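Oxidoreductase protein (Agrobacterium radiobacter, PDB 5UI9) probably catalyses an NAD-dependent oxidation or reduction, as a Gfo/Idh/MocA-type enzyme that binds NAD+ and, in this complex, a dihydroxy-methylpropanoic acid. Local coordinates at residues Lys7-Gly12 / Ile32-Asp37; Thr76-Arg81 / Phe100-Ser105; Ala195-Arg200 / Ala214-Asp219. All coordinates share one frame; numbering follows the deposited sequence.

Contacts 1 and 2 belong to the Rossmann domain, and both touch the same NAD. Contact 1 holds the adenosine ribose through Asp-37. Contact 2 brings Thr-76 to the diphosphate bridge and Ser-79 to the adenine. Their centres are 19 Å apart, and their nearest atoms are about 6 Å apart. Contact 3 lies in the sheet of the C-terminal domain, with its centre 38 Å from that of contact 1 and 22 Å from that of contact 2. One face of it meets the second subunit. The bound dihydroxy acid is about 11 Å from the side chain of His-80 in contact 2 and about 12 Å from that of Ala-214 in contact 3.

Contact 1: residues Lys7-Gly12 / Ile32-Asp37; sequences KGALIG and IAAICD. With NAD (nicotinamide-adenine-dinucleotide), chain C.
Ile-11 lays its CG1 against CB of Cys-36 at 4.0 Å. On the same face of the sheet, Ala-9 CB meets Ala-34 CB, and helix 59-65 packs over this side. CG2 of Ile-11 lies anti to the backbone N (chi1 -56° for CG1) and reaches C2A of the NAD adenine at 3.8 Å. The other face carries Leu-10, whose CB touches CG2 of Ile-35 and CD1 of Ile-32. Helix 17-26 covers Leu-10 and Ile-32. The two parallel strands and this helix form the first beta-alpha-beta unit of the Rossmann fold. Gly-8 O accepts a bond from Ala-33 N at 2.8 Å and a weak one from Ala-34 N, where a beta bulge shifts the pairing by one residue. Leu-10 then bonds both ways, to Ala-34 O and from Cys-36 N. The last rung, Gly-12 N to Cys-36 O, is nearly straight at 176°. It holds the start of the glycine-rich turn beside the end of the second strand. There Asp-37 takes both ribose hydroxyls of NAD, O2B on OD1 at 2.6 Å and O3B on OD2 at 2.8 Å. Cys-13 N and Asp-39 N also bond to this carboxylate and help fix its rotation. A carboxylate that accepts from both hydroxyls is consistent with a preference for NAD over NADP, whose 2'-phosphate would probably be repelled here.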
loop_
_atom_site.group_PDB
_atom_site.type_symbol
_atom_site.label_atom_id
_atom_site.label_comp_id
_atom_site.label_asym_id
_atom_site.label_seq_id
_atom_site.Cartn_x
_atom_site.Cartn_y
_atom_site.Cartn_z
ATOM N N LYS A 7 -33.305 -29.038 3.133
ATOM C CA LYS A 7 -32.567 -29.929 4.033
ATOM C C LYS A 7 -31.142 -30.074 3.529
ATOM O O LYS A 7 -30.929 -30.512 2.401
ATOM C CB LYS A 7 -33.239 -31.303 4.090
ATOM C CG LYS A 7 -34.584 -31.298 4.812
ATOM C CD LYS A 7 -35.672 -32.076 4.067
ATOM C CE LYS A 7 -35.454 -33.584 4.100
ATOM N NZ LYS A 7 -35.552 -34.161 5.471
ATOM N N GLY A 8 -30.172 -29.704 4.361
ATOM C CA GLY A 8 -28.763 -29.777 3.985
ATOM C C GLY A 8 -28.039 -30.941 4.622
ATOM O O GLY A 8 -28.453 -31.455 5.659
ATOM N N ALA A 9 -26.964 -31.372 3.978
ATOM C CA ALA A 9 -25.998 -32.277 4.591
ATOM C C ALA A 9 -24.677 -31.536 4.640
ATOM O O ALA A 9 -24.257 -30.990 3.627
ATOM C CB ALA A 9 -25.860 -33.545 3.780
ATOM N N LEU A 10 -24.033 -31.506 5.806
ATOM C CA LEU A 10 -22.730 -30.858 5.947
ATOM C C LEU A 10 -21.647 -31.934 6.028
ATOM O O LEU A 10 -21.775 -32.892 6.789
ATOM C CB LEU A 10 -22.702 -29.931 7.160
ATOM C CG LEU A 10 -21.373 -29.184 7.385
ATOM C CD1 LEU A 10 -21.592 -27.742 7.815
ATOM C CD2 LEU A 10 -20.484 -29.907 8.396
ATOM N N ILE A 11 -20.601 -31.775 5.225
ATOM C CA ILE A 11 -19.471 -32.710 5.179
ATOM C C ILE A 11 -18.219 -31.958 5.629
ATOM O O ILE A 11 -17.805 -30.999 4.980
ATOM C CB ILE A 11 -19.247 -33.253 3.752
ATOM C CG1 ILE A 11 -20.524 -33.920 3.214
ATOM C CG2 ILE A 11 -18.072 -34.237 3.721
ATOM C CD1 ILE A 11 -20.476 -34.184 1.726
ATOM N N GLY A 12 -17.625 -32.414 6.732
ATOM C CA GLY A 12 -16.435 -31.806 7.324
ATOM C C GLY A 12 -16.826 -31.098 8.602
ATOM O O GLY A 12 -17.046 -29.905 8.591
ATOM N N ILE A 32 -29.936 -28.284 8.669
ATOM C CA ILE A 32 -29.081 -29.461 8.429
ATOM C C ILE A 32 -29.753 -30.744 8.936
ATOM O O ILE A 32 -30.075 -30.851 10.122
ATOM C CB ILE A 32 -27.698 -29.287 9.096
ATOM C CG1 ILE A 32 -26.987 -28.037 8.540
ATOM C CG2 ILE A 32 -26.834 -30.535 8.920
ATOM C CD1 ILE A 32 -26.718 -28.030 7.047
ATOM N N ALA A 33 -29.946 -31.704 8.026
ATOM C CA ALA A 33 -30.570 -32.996 8.334
ATOM C C ALA A 33 -29.555 -34.132 8.493
ATOM O O ALA A 33 -29.909 -35.192 9.008
ATOM C CB ALA A 33 -31.579 -33.362 7.251
ATOM N N ALA A 34 -28.316 -33.928 8.039
ATOM C CA ALA A 34 -27.288 -34.970 8.087
ATOM C C ALA A 34 -25.891 -34.355 8.139
ATOM O O ALA A 34 -25.666 -33.272 7.600
ATOM C CB ALA A 34 -27.417 -35.882 6.883
ATOM N N ILE A 35 -24.972 -35.041 8.813
ATOM C CA ILE A 35 -23.574 -34.628 8.862
ATOM C C ILE A 35 -22.646 -35.803 8.561
ATOM O O ILE A 35 -23.025 -36.977 8.703
ATOM C CB ILE A 35 -23.189 -33.947 10.202
ATOM C CG1 ILE A 35 -23.528 -34.825 11.414
ATOM C CG2 ILE A 35 -23.883 -32.594 10.331
ATOM C CD1 ILE A 35 -22.844 -34.377 12.691
ATOM N N CYS A 36 -21.431 -35.465 8.136
ATOM C CA CYS A 36 -20.438 -36.443 7.716
ATOM C C CYS A 36 -19.040 -35.994 8.130
ATOM O O CYS A 36 -18.687 -34.827 7.961
ATOM C CB CYS A 36 -20.501 -36.628 6.200
ATOM S SG CYS A 36 -19.234 -37.724 5.513
ATOM N N ASP A 37 -18.267 -36.922 8.688
ATOM C CA ASP A 37 -16.849 -36.707 8.980
ATOM C C ASP A 37 -16.126 -38.050 9.107
ATOM O O ASP A 37 -16.677 -39.005 9.662
ATOM C CB ASP A 37 -16.680 -35.890 10.266
ATOM C CG ASP A 37 -15.339 -35.182 10.337
ATOM O OD1 ASP A 37 -14.285 -35.862 10.362
ATOM O OD2 ASP A 37 -15.336 -33.937 10.357
HETATM P PA NAD C . -10.462 -28.827 10.124
HETATM O O1A NAD C . -9.297 -29.743 9.816
HETATM O O2A NAD C . -10.664 -28.305 11.519
HETATM O O5B NAD C . -11.810 -29.560 9.671
HETATM C C5B NAD C . -11.888 -30.399 8.526
HETATM C C4B NAD C . -12.758 -31.589 8.901
HETATM O O4B NAD C . -13.110 -32.294 7.716
HETATM C C3B NAD C . -12.041 -32.576 9.810
HETATM O O3B NAD C . -12.869 -32.866 10.944
HETATM C C2B NAD C . -11.795 -33.806 8.948
HETATM O O2B NAD C . -11.906 -35.014 9.701
HETATM C C1B NAD C . -12.890 -33.691 7.900
HETATM N N9A NAD C . -12.624 -34.268 6.561
HETATM C C8A NAD C . -11.552 -34.068 5.770
HETATM N N7A NAD C . -11.702 -34.741 4.599
HETATM C C5A NAD C . -12.893 -35.369 4.628
HETATM C C6A NAD C . -13.684 -36.251 3.729
HETATM N N6A NAD C . -13.221 -36.616 2.514
HETATM N N1A NAD C . -14.894 -36.678 4.164
HETATM C C2A NAD C . -15.390 -36.339 5.372
HETATM N N3A NAD C . -14.725 -35.545 6.233
HETATM C C4A NAD C . -13.501 -35.040 5.924
HETATM O O3 NAD C . -10.408 -27.594 9.095
HETATM P PN NAD C . -11.074 -26.151 9.384
HETATM O O1N NAD C . -10.123 -25.294 10.181
HETATM O O2N NAD C . -12.483 -26.343 9.885
HETATM O O5D NAD C . -11.081 -25.583 7.891
HETATM C C5D NAD C . -11.846 -26.237 6.887
HETATM C C4D NAD C . -11.944 -25.312 5.690
HETATM O O4D NAD C . -12.598 -24.106 6.100
HETATM C C3D NAD C . -10.576 -24.932 5.143
HETATM O O3D NAD C . -10.559 -25.086 3.720
HETATM C C2D NAD C . -10.388 -23.481 5.552
HETATM O O2D NAD C . -9.674 -22.712 4.583
HETATM C C1D NAD C . -11.824 -22.980 5.692
HETATM N N1N NAD C . -12.024 -21.853 6.622
HETATM C C2N NAD C . -12.794 -20.839 6.189
HETATM C C3N NAD C . -13.060 -19.725 6.971
HETATM C C7N NAD C . -13.930 -18.638 6.402
HETATM O O7N NAD C . -14.849 -18.945 5.646
HETATM N N7N NAD C . -13.704 -17.361 6.720
HETATM C C4N NAD C . -12.505 -19.665 8.250
HETATM C C5N NAD C . -11.712 -20.724 8.697
HETATM C C6N NAD C . -11.489 -21.820 7.864
#

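Contact 2: residues Thr76-Arg81 / Phe100-Ser105. With NAD (nicotinamide-adenine-dinucleotide), chain C.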
loop_
_atom_site.group_PDB
_atom_site.type_symbol
_atom_site.label_atom_id
_atom_site.label_comp_id
_atom_site.label_asym_id
_atom_site.label_seq_id
_atom_site.Cartn_x
_atom_site.Cartn_y
_atom_site.Cartn_z
ATOM N N THR A 76 -11.195 -29.513 4.499
ATOM C CA THR A 76 -10.008 -28.865 3.938
ATOM C C THR A 76 -9.936 -29.144 2.429
ATOM O O THR A 76 -10.658 -29.999 1.911
ATOM C CB THR A 76 -8.720 -29.316 4.655
ATOM O OG1 THR A 76 -8.624 -30.746 4.644
ATOM C CG2 THR A 76 -8.723 -28.819 6.097
ATOM N N VAL A 77 -9.059 -28.413 1.744
ATOM C CA VAL A 77 -9.008 -28.384 0.273
ATOM C C VAL A 77 -8.796 -29.736 -0.441
ATOM O O VAL A 77 -9.277 -29.919 -1.559
ATOM C CB VAL A 77 -7.943 -27.362 -0.210
ATOM C CG1 VAL A 77 -6.525 -27.864 0.064
ATOM C CG2 VAL A 77 -8.143 -27.009 -1.680
ATOM N N GLN A 78 -8.093 -30.663 0.210
ATOM C CA GLN A 78 -7.718 -31.958 -0.371
ATOM C C GLN A 78 -8.921 -32.711 -0.966
ATOM O O GLN A 78 -8.835 -33.293 -2.050
ATOM C CB GLN A 78 -7.022 -32.850 0.684
ATOM C CG GLN A 78 -5.624 -32.395 1.128
ATOM C CD GLN A 78 -5.609 -31.365 2.277
ATOM O OE1 GLN A 78 -6.630 -30.742 2.604
ATOM N NE2 GLN A 78 -4.433 -31.175 2.882
ATOM N N SER A 79 -10.041 -32.682 -0.257
ATOM C CA SER A 79 -11.230 -33.427 -0.669
ATOM C C SER A 79 -12.305 -32.606 -1.413
ATOM O O SER A 79 -13.354 -33.147 -1.740
ATOM C CB SER A 79 -11.830 -34.101 0.560
ATOM O OG SER A 79 -12.286 -33.132 1.479
ATOM N N HIS A 80 -12.052 -31.329 -1.707
ATOM C CA HIS A 80 -13.073 -30.478 -2.343
ATOM C C HIS A 80 -13.498 -30.968 -3.728
ATOM O O HIS A 80 -14.703 -31.055 -4.006
ATOM C CB HIS A 80 -12.623 -29.020 -2.459
ATOM C CG HIS A 80 -12.588 -28.286 -1.159
ATOM N ND1 HIS A 80 -12.158 -26.981 -1.058
ATOM C CD2 HIS A 80 -12.903 -28.679 0.098
ATOM C CE1 HIS A 80 -12.221 -26.599 0.207
ATOM N NE2 HIS A 80 -12.669 -27.610 0.928
ATOM N N ARG A 81 -12.520 -31.276 -4.586
ATOM C CA ARG A 81 -12.812 -31.660 -5.967
ATOM C C ARG A 81 -13.683 -32.907 -6.014
ATOM O O ARG A 81 -14.688 -32.926 -6.724
ATOM C CB ARG A 81 -11.546 -31.866 -6.816
ATOM C CG ARG A 81 -11.884 -32.393 -8.212
ATOM C CD ARG A 81 -10.809 -32.175 -9.256
ATOM N NE ARG A 81 -11.256 -32.720 -10.542
ATOM C CZ ARG A 81 -10.589 -32.632 -11.693
ATOM N NH1 ARG A 81 -9.409 -32.018 -11.763
ATOM N NH2 ARG A 81 -11.107 -33.174 -12.791
ATOM N N PHE A 100 -11.078 -22.911 -2.883
ATOM C CA PHE A 100 -11.991 -23.671 -3.758
ATOM C C PHE A 100 -11.381 -25.018 -4.156
ATOM O O PHE A 100 -11.954 -26.077 -3.881
ATOM C CB PHE A 100 -12.339 -22.804 -4.985
ATOM C CG PHE A 100 -13.396 -23.365 -5.905
ATOM C CD1 PHE A 100 -14.293 -24.366 -5.519
ATOM C CD2 PHE A 100 -13.533 -22.811 -7.173
ATOM C CE1 PHE A 100 -15.256 -24.833 -6.402
ATOM C CE2 PHE A 100 -14.502 -23.266 -8.055
ATOM C CZ PHE A 100 -15.364 -24.279 -7.670
ATOM N N ALA A 101 -10.192 -24.951 -4.750
ATOM C CA ALA A 101 -9.462 -26.117 -5.230
ATOM C C ALA A 101 -7.971 -25.964 -4.956
ATOM O O ALA A 101 -7.527 -24.918 -4.471
ATOM C CB ALA A 101 -9.696 -26.278 -6.722
ATOM N N LYS A 102 -7.214 -27.015 -5.272
ATOM C CA LYS A 102 -5.752 -26.991 -5.193
ATOM C C LYS A 102 -5.116 -26.193 -6.334
ATOM O O LYS A 102 -4.014 -25.676 -6.182
ATOM C CB LYS A 102 -5.187 -28.415 -5.200
ATOM C CG LYS A 102 -5.466 -29.196 -3.929
ATOM C CD LYS A 102 -4.948 -30.627 -4.010
ATOM C CE LYS A 102 -4.481 -31.126 -2.649
ATOM N NZ LYS A 102 -4.394 -32.615 -2.590
ATOM N N SER A 103 -5.800 -26.118 -7.476
ATOM C CA SER A 103 -5.312 -25.363 -8.633
ATOM C C SER A 103 -6.480 -24.794 -9.436
ATOM O O SER A 103 -7.632 -25.216 -9.263
ATOM C CB SER A 103 -4.450 -26.261 -9.528
ATOM O OG SER A 103 -5.226 -27.285 -10.133
ATOM N N LEU A 104 -6.172 -23.840 -10.310
ATOM C CA LEU A 104 -7.177 -23.233 -11.181
ATOM C C LEU A 104 -7.792 -24.279 -12.116
ATOM O O LEU A 104 -8.998 -24.255 -12.381
ATOM C CB LEU A 104 -6.560 -22.086 -11.988
ATOM C CG LEU A 104 -7.516 -21.258 -12.854
ATOM C CD1 LEU A 104 -8.633 -20.642 -12.026
ATOM C CD2 LEU A 104 -6.754 -20.185 -13.619
ATOM N N SER A 105 -6.940 -25.186 -12.599
ATOM C CA SER A 105 -7.326 -26.330 -13.431
ATOM C C SER A 105 -8.383 -27.231 -12.762
ATOM O O SER A 105 -9.397 -27.575 -13.378
ATOM C CB SER A 105 -6.062 -27.137 -13.771
ATOM O OG SER A 105 -6.366 -28.282 -14.527
HETATM P PA NAD C . -10.462 -28.827 10.124
HETATM O O1A NAD C . -9.297 -29.743 9.816
HETATM O O2A NAD C . -10.664 -28.305 11.519
HETATM O O5B NAD C . -11.810 -29.560 9.671
HETATM C C5B NAD C . -11.888 -30.399 8.526
HETATM C C4B NAD C . -12.758 -31.589 8.901
HETATM O O4B NAD C . -13.110 -32.294 7.716
HETATM C C3B NAD C . -12.041 -32.576 9.810
HETATM O O3B NAD C . -12.869 -32.866 10.944
HETATM C C2B NAD C . -11.795 -33.806 8.948
HETATM O O2B NAD C . -11.906 -35.014 9.701
HETATM C C1B NAD C . -12.890 -33.691 7.900
HETATM N N9A NAD C . -12.624 -34.268 6.561
HETATM C C8A NAD C . -11.552 -34.068 5.770
HETATM N N7A NAD C . -11.702 -34.741 4.599
HETATM C C5A NAD C . -12.893 -35.369 4.628
HETATM C C6A NAD C . -13.684 -36.251 3.729
HETATM N N6A NAD C . -13.221 -36.616 2.514
HETATM N N1A NAD C . -14.894 -36.678 4.164
HETATM C C2A NAD C . -15.390 -36.339 5.372
HETATM N N3A NAD C . -14.725 -35.545 6.233
HETATM C C4A NAD C . -13.501 -35.040 5.924
HETATM O O3 NAD C . -10.408 -27.594 9.095
HETATM P PN NAD C . -11.074 -26.151 9.384
HETATM O O1N NAD C . -10.123 -25.294 10.181
HETATM O O2N NAD C . -12.483 -26.343 9.885
HETATM O O5D NAD C . -11.081 -25.583 7.891
HETATM C C5D NAD C . -11.846 -26.237 6.887
HETATM C C4D NAD C . -11.944 -25.312 5.690
HETATM O O4D NAD C . -12.598 -24.106 6.100
HETATM C C3D NAD C . -10.576 -24.932 5.143
HETATM O O3D NAD C . -10.559 -25.086 3.720
HETATM C C2D NAD C . -10.388 -23.481 5.552
HETATM O O2D NAD C . -9.674 -22.712 4.583
HETATM C C1D NAD C . -11.824 -22.980 5.692
HETATM N N1N NAD C . -12.024 -21.853 6.622
HETATM C C2N NAD C . -12.794 -20.839 6.189
HETATM C C3N NAD C . -13.060 -19.725 6.971
HETATM C C7N NAD C . -13.930 -18.638 6.402
HETATM O O7N NAD C . -14.849 -18.945 5.646
HETATM N N7N NAD C . -13.704 -17.361 6.720
HETATM C C4N NAD C . -12.505 -19.665 8.250
HETATM C C5N NAD C . -11.712 -20.724 8.697
HETATM C C6N NAD C . -11.489 -21.820 7.864
#
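Val-77 and His-80 meet residues 100-102 where two loops of the Rossmann domain lie side by side. Each loop leads into a helix, 80-89 in one case and 104-116 in the other. Thr-76 opens the first segment on the cofactor side. Its CG2 lies 3.7 Å from O3, the bridging oxygen of the NAD diphosphate. Its OG1 donates to OE1 of Gln-78 at 2.9 Å, from above the amide carbonyl plane. Val-77 turns to the other loop. CG2, set anti to the backbone N with chi1 71° for CG1, presses on the backbone carbon C of Ala-101 at 3.4 Å. The same methyl touches CG of Lys-102 at 4.1 Å. Gln-78 comes next, and its side chain crosses that of Lys-102 at about a right angle. The touch is aliphatic on the glutamine side, with CG 3.9 Å from NZ of Lys-102. Ser-79 returns to NAD and puts its CB 3.5 Å from N6A of the adenine, while its OG bonds to Thr-75. The turn 77-79 is 3-10, and His-80 N bonds back to Val-77 O. The CA of Val-77 lies over one face of the imidazole, 3.6 Å above its plane. The ring is held from two nitrogens, and two carbonyl partners would favour a proton on both. NE2 bonds to the backbone O of Thr-75, which ties the ring to its own loop. ND1 donates across the contact to Phe-100 O at 3.0 Å, with that oxygen near the ring plane but the nitrogen 54° out of the Phe-100 carbonyl plane.

Contact 3: residues Ala195-Arg200 / Ala214-Asp219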
loop_
_atom_site.group_PDB
_atom_site.type_symbol
_atom_site.label_atom_id
_atom_site.label_comp_id
_atom_site.label_asym_id
_atom_site.label_seq_id
_atom_site.Cartn_x
_atom_site.Cartn_y
_atom_site.Cartn_z
ATOM N N ALA A 195 -6.794 -7.383 -14.708
ATOM C CA ALA A 195 -6.122 -7.672 -15.980
ATOM C C ALA A 195 -4.748 -8.277 -15.743
ATOM O O ALA A 195 -4.425 -9.332 -16.294
ATOM C CB ALA A 195 -5.991 -6.404 -16.814
ATOM N N THR A 196 -3.940 -7.589 -14.936
ATOM C CA THR A 196 -2.569 -8.019 -14.634
ATOM C C THR A 196 -2.266 -7.862 -13.147
ATOM O O THR A 196 -2.921 -7.093 -12.439
ATOM C CB THR A 196 -1.513 -7.253 -15.467
ATOM O OG1 THR A 196 -1.687 -5.846 -15.290
ATOM C CG2 THR A 196 -1.637 -7.573 -16.948
ATOM N N LEU A 197 -1.258 -8.604 -12.700
ATOM C CA LEU A 197 -0.963 -8.778 -11.283
ATOM C C LEU A 197 0.536 -9.013 -11.064
ATOM O O LEU A 197 1.173 -9.717 -11.846
ATOM C CB LEU A 197 -1.778 -9.971 -10.778
ATOM C CG LEU A 197 -1.693 -10.400 -9.315
ATOM C CD1 LEU A 197 -3.006 -11.007 -8.837
ATOM C CD2 LEU A 197 -0.544 -11.373 -9.066
ATOM N N THR A 198 1.082 -8.417 -10.004
ATOM C CA THR A 198 2.472 -8.631 -9.585
ATOM C C THR A 198 2.517 -8.821 -8.073
ATOM O O THR A 198 1.902 -8.048 -7.341
ATOM C CB THR A 198 3.372 -7.426 -9.930
ATOM O OG1 THR A 198 2.920 -6.813 -11.141
ATOM C CG2 THR A 198 4.816 -7.861 -10.093
ATOM N N ALA A 199 3.248 -9.833 -7.606
ATOM C CA ALA A 199 3.244 -10.200 -6.189
ATOM C C ALA A 199 4.641 -10.444 -5.634
ATOM O O ALA A 199 5.570 -10.771 -6.372
ATOM C CB ALA A 199 2.371 -11.421 -5.965
ATOM N N ARG A 200 4.765 -10.254 -4.322
ATOM C CA ARG A 200 5.986 -10.518 -3.563
ATOM C C ARG A 200 5.589 -11.195 -2.265
ATOM O O ARG A 200 4.601 -10.804 -1.648
ATOM C CB ARG A 200 6.718 -9.213 -3.236
ATOM C CG ARG A 200 7.108 -8.391 -4.445
ATOM C CD ARG A 200 8.181 -9.083 -5.258
ATOM N NE ARG A 200 8.633 -8.232 -6.358
ATOM C CZ ARG A 200 8.120 -8.207 -7.585
ATOM N NH1 ARG A 200 7.140 -9.029 -7.959
ATOM N NH2 ARG A 200 8.624 -7.357 -8.469
ATOM N N ALA A 214 2.537 -11.160 2.147
ATOM C CA ALA A 214 2.359 -11.058 0.705
ATOM C C ALA A 214 1.896 -9.657 0.344
ATOM O O ALA A 214 1.003 -9.102 0.992
ATOM C CB ALA A 214 1.363 -12.096 0.204
ATOM N N THR A 215 2.516 -9.102 -0.694
ATOM C CA THR A 215 2.197 -7.773 -1.182
ATOM C C THR A 215 1.956 -7.885 -2.680
ATOM O O THR A 215 2.813 -8.379 -3.413
ATOM C CB THR A 215 3.348 -6.801 -0.874
ATOM O OG1 THR A 215 3.632 -6.843 0.529
ATOM C CG2 THR A 215 2.987 -5.388 -1.251
ATOM N N ILE A 216 0.784 -7.431 -3.118
ATOM C CA ILE A 216 0.304 -7.649 -4.480
ATOM C C ILE A 216 -0.151 -6.319 -5.083
ATOM O O ILE A 216 -0.883 -5.566 -4.444
ATOM C CB ILE A 216 -0.872 -8.657 -4.502
ATOM C CG1 ILE A 216 -0.507 -9.934 -3.735
ATOM C CG2 ILE A 216 -1.276 -8.991 -5.940
ATOM C CD1 ILE A 216 -1.611 -10.966 -3.654
ATOM N N LEU A 217 0.281 -6.051 -6.315
ATOM C CA LEU A 217 -0.125 -4.864 -7.072
ATOM C C LEU A 217 -1.080 -5.287 -8.190
ATOM O O LEU A 217 -0.707 -6.088 -9.042
ATOM C CB LEU A 217 1.108 -4.192 -7.672
ATOM C CG LEU A 217 0.957 -2.936 -8.533
ATOM C CD1 LEU A 217 0.303 -1.787 -7.785
ATOM C CD2 LEU A 217 2.335 -2.513 -9.031
ATOM N N LEU A 218 -2.295 -4.737 -8.190
ATOM C CA LEU A 218 -3.339 -5.112 -9.156
ATOM C C LEU A 218 -3.600 -4.020 -10.183
ATOM O O LEU A 218 -3.759 -2.862 -9.830
ATOM C CB LEU A 218 -4.652 -5.399 -8.431
ATOM C CG LEU A 218 -4.692 -6.505 -7.369
ATOM C CD1 LEU A 218 -6.094 -6.619 -6.772
ATOM C CD2 LEU A 218 -4.249 -7.848 -7.932
ATOM N N ASP A 219 -3.661 -4.403 -11.453
ATOM C CA ASP A 219 -4.128 -3.518 -12.516
ATOM C C ASP A 219 -5.522 -3.997 -12.911
ATOM O O ASP A 219 -5.663 -5.047 -13.536
ATOM C CB ASP A 219 -3.156 -3.562 -13.688
ATOM C CG ASP A 219 -1.709 -3.326 -13.248
ATOM O OD1 ASP A 219 -1.430 -2.258 -12.659
ATOM O OD2 ASP A 219 -0.841 -4.200 -13.485
HETATM O O HOH W 1 0.231 -5.731 -11.575
#
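Leu-197 and Leu-218 lie side by side and point the same way, with CD1 of Leu-197 on CD2 of Leu-218 at 3.5 Å. Ile-216 crosses Leu-197 obliquely, and its CG2 meets CG of Leu-197 at 3.7 Å. That branch stands anti to the backbone N of Ile-216 (chi1 -51° for CG1), while CG1 goes the other way along the strand to CB of Ala-199. Helices 175-191 and 316-335 pack on this apolar face. The two strands form an antiparallel beta hairpin in the large sheet of the GFO/IDH/MocA C-terminal domain. Two-way backbone bonds join Thr-198 with Leu-217 and Arg-200 with Thr-215. At the far end Ala-195 and Thr-196 both face Asp-219, a classic beta bulge. Ala-195 N bonds to Asp-219 O at 2.8 Å, and Thr-196 N does so weakly. The other face carries Thr-196, Thr-198, Arg-200, Thr-215, Leu-217 and Asp-219, and it meets the second subunit. OG1 of Thr-196 donates to OD2 of Asp-219 at 2.6 Å, on the anti side and 16° out of the carboxylate plane. A water donates to OD2 and to Leu-217 O and accepts from OG1 of Thr-198. Asp-219 OD1 forms a salt bridge with NE of Arg-200 of the second subunit, and Arg-200 of this chain makes the reciprocal one. Arg-200 NH1 also folds back to Ala-199 O at 2.8 Å.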